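Local coordinates for USG-1 protein homolog (Pseudomonas aeruginosa, PDB 2HJS) that probably acts as an NAD(P)-dependent oxidoreductase on aldehyde or oxo groups and belongs to the aspartate-semialdehyde dehydrogenase family, at residues Glu256-Leu260 / Ala261-Arg265. Residues are numbered along the deposited sequence; the frame is centred on the assembly and turned at random. Where two conformers were deposited one is given.
Sequences EPVDL and AAVTR
Val258 reaches Val263 through one methyl each, CG1 to CG2 at 3.6 Å, the two side chains slanting across one another. With CG1 anti to the backbone N, chi1 -180° carries this branch to Val263, and the pair joins an apolar layer in which Val258 also touches Val309 and Val263 touches Val299. Asp259 follows at the N-cap position. Its carboxylate lies against the methyl of Ala262, CG to CB 3.6 Å, with OD1 3.5 Å from Ala262 N near the amides of the first turn. A water donates to Asp259 OD2, its oxygen 2.9 Å away, and accepts from Arg265 NH1 at 2.8 Å, linking the acid indirectly to the guanidinium group six residues on. The backbone of Asp259 starts the helical bonding: its O receives Val263 N at 3.2 Å, in the carbonyl plane. Leu260 repeats the step, its O accepting Thr264 N at 3.0 Å with an N-H...O angle of 163°, while its side chain heads away from the following residues and packs on Ala301 and Val309. Such a loop-to-helix entry, with an aspartate at the N-cap position, leads from strand 246-254 into helix 260-269, which packs on the mixed sheet of the dimerisation domain.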
loop_
_atom_site.group_PDB
_atom_site.type_symbol
_atom_site.label_atom_id
_atom_site.label_comp_id
_atom_site.label_asym_id
_atom_site.label_seq_id
_atom_site.Cartn_x
_atom_site.Cartn_y
_atom_site.Cartn_z
ATOM N N GLU A 256 -25.160 1.282 8.458
ATOM C CA GLU A 256 -25.655 2.536 9.036
ATOM C C GLU A 256 -24.504 3.561 8.989
ATOM O O GLU A 256 -23.337 3.154 8.970
ATOM C CB GLU A 256 -26.070 2.299 10.505
ATOM C CG GLU A 256 -26.903 1.014 10.773
ATOM C CD GLU A 256 -26.635 0.381 12.150
ATOM O OE1 GLU A 256 -26.082 -0.752 12.197
ATOM O OE2 GLU A 256 -26.971 1.015 13.183
ATOM N N PRO A 257 -24.817 4.885 8.938
ATOM C CA PRO A 257 -23.731 5.871 9.136
ATOM C C PRO A 257 -22.890 5.579 10.394
ATOM O O PRO A 257 -23.440 5.311 11.468
ATOM C CB PRO A 257 -24.481 7.195 9.281
ATOM C CG PRO A 257 -25.742 6.994 8.458
ATOM C CD PRO A 257 -26.115 5.552 8.664
ATOM N N VAL A 258 -21.570 5.597 10.245
ATOM C CA VAL A 258 -20.665 5.220 11.332
ATOM C C VAL A 258 -20.487 6.364 12.323
ATOM O O VAL A 258 -20.191 7.494 11.933
ATOM C CB VAL A 258 -19.285 4.758 10.785
ATOM C CG1 VAL A 258 -18.354 4.366 11.912
ATOM C CG2 VAL A 258 -19.445 3.579 9.845
ATOM N N ASP A 259 -20.696 6.058 13.605
ATOM C CA ASP A 259 -20.368 6.952 14.708
ATOM C C ASP A 259 -18.864 6.845 14.908
ATOM O O ASP A 259 -18.384 5.923 15.560
ATOM C CB ASP A 259 -21.089 6.499 15.982
ATOM C CG ASP A 259 -21.018 7.533 17.127
ATOM O OD1 ASP A 259 -20.245 8.522 17.041
ATOM O OD2 ASP A 259 -21.773 7.344 18.124
ATOM N N LEU A 260 -18.129 7.781 14.316
ATOM C CA LEU A 260 -16.669 7.787 14.381
ATOM C C LEU A 260 -16.143 7.908 15.820
ATOM O O LEU A 260 -15.241 7.181 16.212
ATOM C CB LEU A 260 -16.107 8.908 13.487
ATOM C CG LEU A 260 -16.414 8.784 11.988
ATOM C CD1 LEU A 260 -15.914 10.007 11.208
ATOM C CD2 LEU A 260 -15.887 7.495 11.389
ATOM N N ALA A 261 -16.715 8.813 16.604
ATOM C CA ALA A 261 -16.359 8.946 18.019
ATOM C C ALA A 261 -16.451 7.617 18.780
ATOM O O ALA A 261 -15.586 7.310 19.602
ATOM C CB ALA A 261 -17.242 10.008 18.693
ATOM N N ALA A 262 -17.496 6.837 18.509
ATOM C CA ALA A 262 -17.698 5.531 19.162
ATOM C C ALA A 262 -16.630 4.516 18.747
ATOM O O ALA A 262 -16.138 3.743 19.575
ATOM C CB ALA A 262 -19.092 4.992 18.862
ATOM N N VAL A 263 -16.261 4.546 17.469
ATOM C CA VAL A 263 -15.189 3.721 16.943
ATOM C C VAL A 263 -13.867 3.992 17.688
ATOM O O VAL A 263 -13.210 3.061 18.181
ATOM C CB VAL A 263 -14.998 3.944 15.409
ATOM C CG1 VAL A 263 -13.728 3.261 14.923
ATOM C CG2 VAL A 263 -16.205 3.436 14.637
ATOM N N THR A 264 -13.498 5.266 17.788
ATOM C CA THR A 264 -12.217 5.631 18.390
ATOM C C THR A 264 -12.277 5.383 19.895
ATOM O O THR A 264 -11.270 5.005 20.497
ATOM C CB THR A 264 -11.830 7.111 18.122
ATOM O OG1 THR A 264 -12.803 7.981 18.703
ATOM C CG2 THR A 264 -11.747 7.416 16.625
ATOM N N ARG A 265 -13.452 5.588 20.501
ATOM C CA ARG A 265 -13.643 5.271 21.921
ATOM C C ARG A 265 -13.378 3.769 22.216
ATOM O O ARG A 265 -12.674 3.426 23.177
ATOM C CB ARG A 265 -15.038 5.733 22.377
ATOM C CG ARG A 265 -15.277 5.754 23.864
ATOM C CD ARG A 265 -16.696 6.337 24.213
ATOM N NE ARG A 265 -16.883 7.725 23.778
ATOM C CZ ARG A 265 -17.747 8.161 22.846
ATOM N NH1 ARG A 265 -18.575 7.347 22.214
ATOM N NH2 ARG A 265 -17.806 9.454 22.554
HETATM O O HOH W 1 -20.555 8.391 20.556
#